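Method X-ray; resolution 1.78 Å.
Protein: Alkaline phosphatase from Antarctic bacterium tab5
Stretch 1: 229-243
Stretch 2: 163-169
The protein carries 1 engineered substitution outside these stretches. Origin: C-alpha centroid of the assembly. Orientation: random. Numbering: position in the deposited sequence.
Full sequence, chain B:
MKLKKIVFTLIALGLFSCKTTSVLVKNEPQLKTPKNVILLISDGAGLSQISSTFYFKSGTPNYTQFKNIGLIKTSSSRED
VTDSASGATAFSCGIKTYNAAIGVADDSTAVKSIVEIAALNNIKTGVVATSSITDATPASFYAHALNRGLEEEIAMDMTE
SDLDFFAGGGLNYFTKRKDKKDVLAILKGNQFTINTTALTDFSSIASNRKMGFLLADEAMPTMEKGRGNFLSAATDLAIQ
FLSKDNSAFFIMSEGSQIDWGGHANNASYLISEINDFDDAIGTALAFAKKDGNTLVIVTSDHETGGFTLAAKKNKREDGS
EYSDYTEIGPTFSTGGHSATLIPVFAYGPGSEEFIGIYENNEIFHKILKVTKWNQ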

ATOM      1  N   ASN B 229      -5.178 -27.303  -0.787  1.00 28.77           N
ATOM      2  CA  ASN B 229      -5.801 -26.314  -1.667  1.00 28.65           C
ATOM      3  C   ASN B 229      -7.294 -26.085  -1.428  1.00 31.63           C
ATOM      4  O   ASN B 229      -8.034 -25.757  -2.357  1.00 27.06           O
ATOM      5  CB  ASN B 229      -5.573 -26.684  -3.134  1.00 32.67           C
ATOM      6  CG  ASN B 229      -6.501 -27.783  -3.606  1.00 43.82           C
ATOM      7  OD1 ASN B 229      -6.863 -27.844  -4.781  1.00 53.87           O
ATOM      8  ND2 ASN B 229      -6.903 -28.655  -2.687  1.00 44.63           N
ATOM      9  N   PHE B 230      -7.727 -26.245  -0.185  1.00 29.51           N
ATOM     10  CA  PHE B 230      -9.130 -26.019   0.152  1.00 27.90           C
ATOM     11  C   PHE B 230      -9.686 -24.691  -0.377  1.00 26.76           C
ATOM     12  O   PHE B 230     -10.731 -24.660  -1.025  1.00 23.35           O
ATOM     13  CB  PHE B 230      -9.345 -26.066   1.658  1.00 25.43           C
ATOM     14  CG  PHE B 230     -10.694 -25.557   2.076  1.00 23.51           C
ATOM     15  CD1 PHE B 230     -11.833 -26.313   1.834  1.00 24.11           C
ATOM     16  CD2 PHE B 230     -10.829 -24.323   2.689  1.00 26.85           C
ATOM     17  CE1 PHE B 230     -13.087 -25.853   2.215  1.00 23.90           C
ATOM     18  CE2 PHE B 230     -12.081 -23.849   3.069  1.00 21.74           C
ATOM     19  CZ  PHE B 230     -13.212 -24.618   2.831  1.00 28.92           C
ATOM     20  N   LEU B 231      -9.003 -23.588  -0.089  1.00 24.73           N
ATOM     21  CA  LEU B 231      -9.567 -22.287  -0.429  1.00 23.86           C
ATOM     22  C   LEU B 231      -9.775 -22.157  -1.942  1.00 28.21           C
ATOM     23  O   LEU B 231     -10.851 -21.773  -2.392  1.00 24.00           O
ATOM     24  CB  LEU B 231      -8.709 -21.141   0.127  1.00 19.36           C
ATOM     25  CG  LEU B 231      -9.221 -19.719  -0.099  1.00 22.19           C
ATOM     26  CD1 LEU B 231     -10.596 -19.529   0.522  1.00 24.08           C
ATOM     27  CD2 LEU B 231      -8.232 -18.717   0.469  1.00 25.02           C
ATOM     28  N   SER B 232      -8.757 -22.490  -2.729  1.00 25.04           N
ATOM     29  CA  SER B 232      -8.914 -22.458  -4.180  1.00 23.58           C
ATOM     30  C   SER B 232      -9.995 -23.424  -4.662  1.00 26.30           C
ATOM     31  O   SER B 232     -10.879 -23.041  -5.427  1.00 29.03           O
ATOM     32  CB  SER B 232      -7.594 -22.762  -4.888  1.00 21.69           C
ATOM     33  OG  SER B 232      -6.668 -21.715  -4.667  1.00 31.26           O
ATOM     34  N   ALA B 233      -9.917 -24.674  -4.217  1.00 23.49           N
ATOM     35  CA  ALA B 233     -10.847 -25.703  -4.672  1.00 22.33           C
ATOM     36  C   ALA B 233     -12.294 -25.344  -4.342  1.00 25.67           C
ATOM     37  O   ALA B 233     -13.194 -25.565  -5.152  1.00 25.30           O
ATOM     38  CB  ALA B 233     -10.485 -27.066  -4.073  1.00 23.90           C
ATOM     39  N   ALA B 234     -12.513 -24.798  -3.147  1.00 23.20           N
ATOM     40  CA  ALA B 234     -13.860 -24.448  -2.710  1.00 25.40           C
ATOM     41  C   ALA B 234     -14.382 -23.229  -3.464  1.00 27.93           C
ATOM     42  O   ALA B 234     -15.568 -23.143  -3.773  1.00 21.93           O
ATOM     43  CB  ALA B 234     -13.894 -24.208  -1.212  1.00 25.67           C
ATOM     44  N   THR B 235     -13.491 -22.288  -3.761  1.00 23.10           N
ATOM     45  CA  THR B 235     -13.861 -21.133  -4.571  1.00 21.65           C
ATOM     46  C   THR B 235     -14.221 -21.576  -5.994  1.00 22.93           C
ATOM     47  O   THR B 235     -15.211 -21.121  -6.573  1.00 22.89           O
ATOM     48  CB  THR B 235     -12.713 -20.103  -4.619  1.00 22.35           C
ATOM     49  OG1 THR B 235     -12.421 -19.660  -3.290  1.00 23.87           O
ATOM     50  CG2 THR B 235     -13.102 -18.903  -5.461  1.00 24.17           C
ATOM     51  N   ASP B 236     -13.419 -22.472  -6.559  1.00 24.65           N
ATOM     52  CA  ASP B 236     -13.675 -22.955  -7.912  1.00 30.25           C
ATOM     53  C   ASP B 236     -14.983 -23.739  -7.963  1.00 32.17           C
ATOM     54  O   ASP B 236     -15.739 -23.670  -8.938  1.00 30.92           O
ATOM     55  CB  ASP B 236     -12.528 -23.840  -8.390  1.00 42.70           C
ATOM     56  CG  ASP B 236     -12.637 -24.175  -9.862  1.00 62.77           C
ATOM     57  OD1 ASP B 236     -12.474 -23.251 -10.689  1.00 69.70           O
ATOM     58  OD2 ASP B 236     -12.887 -25.357 -10.190  1.00 65.66           O
ATOM     59  N   LEU B 237     -15.239 -24.498  -6.907  1.00 24.79           N
ATOM     60  CA  LEU B 237     -16.476 -25.260  -6.813  1.00 26.13           C
ATOM     61  C   LEU B 237     -17.671 -24.303  -6.712  1.00 26.34           C
ATOM     62  O   LEU B 237     -18.693 -24.500  -7.377  1.00 25.96           O
ATOM     63  CB  LEU B 237     -16.431 -26.190  -5.602  1.00 24.90           C
ATOM     64  CG  LEU B 237     -17.561 -27.208  -5.489  1.00 31.43           C
ATOM     65  CD1 LEU B 237     -17.547 -28.150  -6.686  1.00 30.25           C
ATOM     66  CD2 LEU B 237     -17.427 -27.982  -4.193  1.00 36.22           C
ATOM     67  N   ALA B 238     -17.532 -23.265  -5.888  1.00 27.07           N
ATOM     68  CA  ALA B 238     -18.585 -22.262  -5.726  1.00 27.77           C
ATOM     69  C   ALA B 238     -18.910 -21.617  -7.066  1.00 26.90           C
ATOM     70  O   ALA B 238     -20.071 -21.447  -7.426  1.00 23.02           O
ATOM     71  CB  ALA B 238     -18.162 -21.199  -4.717  1.00 23.15           C
ATOM     72  N   ILE B 239     -17.872 -21.252  -7.803  1.00 22.13           N
ATOM     73  CA  ILE B 239     -18.063 -20.661  -9.119  1.00 27.99           C
ATOM     74  C   ILE B 239     -18.889 -21.562 -10.046  1.00 31.05           C
ATOM     75  O   ILE B 239     -19.843 -21.106 -10.679  1.00 27.84           O
ATOM     76  CB  ILE B 239     -16.724 -20.331  -9.779  1.00 24.34           C
ATOM     77  CG1 ILE B 239     -16.087 -19.130  -9.076  1.00 19.14           C
ATOM     78  CG2 ILE B 239     -16.937 -20.042 -11.255  1.00 21.01           C
ATOM     79  CD1 ILE B 239     -14.626 -18.888  -9.473  1.00 18.24           C
ATOM     80  N   GLN B 240     -18.528 -22.837 -10.119  1.00 25.03           N
ATOM     81  CA  GLN B 240     -19.252 -23.766 -10.981  1.00 24.20           C
ATOM     82  C   GLN B 240     -20.679 -23.966 -10.506  1.00 25.57           C
ATOM     83  O   GLN B 240     -21.607 -24.009 -11.310  1.00 27.69           O
ATOM     84  CB  GLN B 240     -18.549 -25.118 -11.038  1.00 29.66           C
ATOM     85  CG  GLN B 240     -17.102 -25.048 -11.462  1.00 34.63           C
ATOM     86  CD  GLN B 240     -16.475 -26.420 -11.535  1.00 45.31           C
ATOM     87  OE1 GLN B 240     -16.744 -27.189 -12.462  1.00 50.41           O
ATOM     88  NE2 GLN B 240     -15.642 -26.744 -10.550  1.00 46.73           N
ATOM     89  N   PHE B 241     -20.861 -24.095  -9.197  1.00 24.17           N
ATOM     90  CA  PHE B 241     -22.192 -24.372  -8.677  1.00 28.84           C
ATOM     91  C   PHE B 241     -23.117 -23.181  -8.878  1.00 33.12           C
ATOM     92  O   PHE B 241     -24.281 -23.344  -9.247  1.00 30.78           O
ATOM     93  CB  PHE B 241     -22.145 -24.723  -7.193  1.00 27.89           C
ATOM     94  CG  PHE B 241     -23.498 -25.037  -6.611  1.00 30.22           C
ATOM     95  CD1 PHE B 241     -24.061 -26.293  -6.783  1.00 24.68           C
ATOM     96  CD2 PHE B 241     -24.204 -24.083  -5.896  1.00 30.08           C
ATOM     97  CE1 PHE B 241     -25.304 -26.595  -6.258  1.00 23.30           C
ATOM     98  CE2 PHE B 241     -25.453 -24.378  -5.361  1.00 27.51           C
ATOM     99  CZ  PHE B 241     -26.004 -25.636  -5.544  1.00 24.75           C
ATOM    100  N   LEU B 242     -22.595 -21.983  -8.624  1.00 26.66           N
ATOM    101  CA  LEU B 242     -23.421 -20.785  -8.654  1.00 26.19           C
ATOM    102  C   LEU B 242     -23.711 -20.304 -10.072  1.00 30.13           C
ATOM    103  O   LEU B 242     -24.644 -19.534 -10.286  1.00 28.94           O
ATOM    104  CB  LEU B 242     -22.788 -19.667  -7.818  1.00 22.42           C
ATOM    105  CG  LEU B 242     -22.758 -19.983  -6.319  1.00 15.12           C
ATOM    106  CD1 LEU B 242     -21.998 -18.907  -5.565  1.00 20.68           C
ATOM    107  CD2 LEU B 242     -24.179 -20.157  -5.773  1.00 20.61           C
ATOM    108  N   SER B 243     -22.918 -20.758 -11.040  1.00 30.09           N
ATOM    109  CA  SER B 243     -23.129 -20.335 -12.417  1.00 32.79           C
ATOM    110  C   SER B 243     -23.966 -21.334 -13.209  1.00 35.20           C
ATOM    111  O   SER B 243     -24.134 -21.187 -14.416  1.00 35.98           O
ATOM    112  CB  SER B 243     -21.802 -20.029 -13.127  1.00 28.65           C
ATOM    113  OG  SER B 243     -20.928 -21.139 -13.108  1.00 33.17           O
TER
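Stretch 2 163-169: LDFFAGG

Stretch 2 lies antiparallel along the helix of stretch 1 in a largely apolar packing contact, with no hydrogen bond crossing the interface and the ring of F165 at its center. Residues 230-242 form the helix, held by regular i to i+4 backbone bonds such as A238 N to A234 O at 2.9 Å. From F165 to G169 the chain of stretch 2 is extended, as in a strand. The two axes make an angle of 171° between their N-to-C directions and approach to 9.2 Å, so the strand follows the helix nearly lengthwise. The register therefore runs backward: A167 has its CA nearest that of A234 (6.7 Å between the two CA atoms), F165 pairs with A238 (CA to CA 6.6 Å), and D164 comes nearest L242 (CA to CA 7.5 Å).

Along the extended part, F165 and A167 point toward the helix and F166 between them points away; D164, before it, also points toward the helix. F165 contributes most, with 118 Å² covered, its flat ring offering a broad apolar surface. A238 packs over one face of this ring: A238 CB is 3.5 Å from F165 CE2, and A238 CA stands 3.9 Å from the ring centroid, only 11° off the ring normal, in a CH-pi contact. Alanine suits this place because its short side chain lets the helix backbone come down close to the aromatic face. L237 meets the ring at its edge, with L237 CD2 4.2 Å from F165 CZ; a branched leucine brings apolar methyls to such a buried spot. F241 adds a second apolar ring, whose CD2 is 3.9 Å from F165 CD1; the centroids are 5.9 Å apart and the planes are inclined at 42°, an oblique aromatic pair.

One helical turn before A238, small meets small: A234 CB lies 4.2 Å from A167 CB. The two methyl groups touch directly, in keeping with the 6.7 Å between A234 CA and A167 CA. F230, a further turn back, reaches the same alanine with the tip of its ring, F230 CZ lying 4.1 Å from A167 CB. The edge of this ring also faces the backbone, with F230 CZ 4.1 Å from G168 N, where glycine presents main chain alone.

At the other end, L242 starts sideways from the helix, but the end of its long, apolar side chain comes nearer, bringing L242 CD2 within 3.7 Å of D164 CB and 4.0 Å of F165 CB. D164 meets L242 through its methylene, while its carboxylate oxygens are hydrogen-bonded elsewhere in the structure.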

ATOM      1  N   LEU B 163     -28.211 -17.416   1.155  1.00 24.52           N
ATOM      2  CA  LEU B 163     -27.048 -18.114   0.606  1.00 24.81           C
ATOM      3  C   LEU B 163     -27.427 -19.383  -0.146  1.00 24.27           C
ATOM      4  O   LEU B 163     -28.282 -20.151   0.303  1.00 26.31           O
ATOM      5  CB  LEU B 163     -26.071 -18.473   1.719  1.00 26.77           C
ATOM      6  CG  LEU B 163     -25.125 -17.376   2.177  1.00 29.48           C
ATOM      7  CD1 LEU B 163     -24.158 -17.948   3.199  1.00 30.02           C
ATOM      8  CD2 LEU B 163     -24.388 -16.807   0.976  1.00 25.17           C
ATOM      9  N   ASP B 164     -26.772 -19.605  -1.279  1.00 18.23           N
ATOM     10  CA  ASP B 164     -26.990 -20.803  -2.077  1.00 21.05           C
ATOM     11  C   ASP B 164     -25.860 -21.804  -1.880  1.00 26.29           C
ATOM     12  O   ASP B 164     -26.028 -23.000  -2.121  1.00 24.13           O
ATOM     13  CB  ASP B 164     -27.076 -20.425  -3.552  1.00 23.46           C
ATOM     14  CG  ASP B 164     -28.219 -19.460  -3.835  1.00 32.45           C
ATOM     15  OD1 ASP B 164     -29.403 -19.877  -3.771  1.00 28.07           O
ATOM     16  OD2 ASP B 164     -27.930 -18.280  -4.124  1.00 32.89           O
ATOM     17  N   PHE B 165     -24.707 -21.306  -1.440  1.00 22.67           N
ATOM     18  CA  PHE B 165     -23.512 -22.134  -1.291  1.00 21.20           C
ATOM     19  C   PHE B 165     -22.654 -21.636  -0.129  1.00 19.52           C
ATOM     20  O   PHE B 165     -22.503 -20.433   0.060  1.00 24.09           O
ATOM     21  CB  PHE B 165     -22.695 -22.076  -2.587  1.00 23.22           C
ATOM     22  CG  PHE B 165     -21.451 -22.934  -2.580  1.00 25.25           C
ATOM     23  CD1 PHE B 165     -21.454 -24.189  -3.173  1.00 23.94           C
ATOM     24  CD2 PHE B 165     -20.275 -22.474  -2.006  1.00 23.83           C
ATOM     25  CE1 PHE B 165     -20.304 -24.975  -3.184  1.00 29.85           C
ATOM     26  CE2 PHE B 165     -19.120 -23.256  -2.009  1.00 22.37           C
ATOM     27  CZ  PHE B 165     -19.134 -24.504  -2.599  1.00 21.97           C
ATOM     28  N   PHE B 166     -22.075 -22.551   0.640  1.00 17.53           N
ATOM     29  CA  PHE B 166     -21.031 -22.143   1.580  1.00 19.29           C
ATOM     30  C   PHE B 166     -20.072 -23.285   1.862  1.00 24.74           C
ATOM     31  O   PHE B 166     -20.409 -24.455   1.669  1.00 26.49           O
ATOM     32  CB  PHE B 166     -21.619 -21.569   2.883  1.00 17.78           C
ATOM     33  CG  PHE B 166     -22.309 -22.593   3.754  1.00 23.67           C
ATOM     34  CD1 PHE B 166     -21.583 -23.370   4.646  1.00 25.20           C
ATOM     35  CD2 PHE B 166     -23.683 -22.766   3.687  1.00 23.77           C
ATOM     36  CE1 PHE B 166     -22.216 -24.312   5.452  1.00 27.24           C
ATOM     37  CE2 PHE B 166     -24.321 -23.701   4.488  1.00 29.19           C
ATOM     38  CZ  PHE B 166     -23.584 -24.475   5.374  1.00 28.04           C
ATOM     39  N   ALA B 167     -18.869 -22.935   2.304  1.00 18.56           N
ATOM     40  CA  ALA B 167     -17.868 -23.926   2.673  1.00 15.61           C
ATOM     41  C   ALA B 167     -16.941 -23.339   3.722  1.00 27.67           C
ATOM     42  O   ALA B 167     -16.394 -22.248   3.540  1.00 22.56           O
ATOM     43  CB  ALA B 167     -17.075 -24.361   1.451  1.00 19.58           C
ATOM     44  N   GLY B 168     -16.778 -24.057   4.826  1.00 22.24           N
ATOM     45  CA  GLY B 168     -15.891 -23.614   5.884  1.00 22.02           C
ATOM     46  C   GLY B 168     -15.850 -24.598   7.029  1.00 22.85           C
ATOM     47  O   GLY B 168     -16.295 -25.738   6.886  1.00 23.05           O
ATOM     48  N   GLY B 169     -15.300 -24.170   8.162  1.00 23.92           N
ATOM     49  CA  GLY B 169     -15.375 -24.960   9.379  1.00 24.19           C
ATOM     50  C   GLY B 169     -16.608 -24.577  10.182  1.00 25.41           C
ATOM     51  O   GLY B 169     -17.526 -23.942   9.654  1.00 24.67           O
TER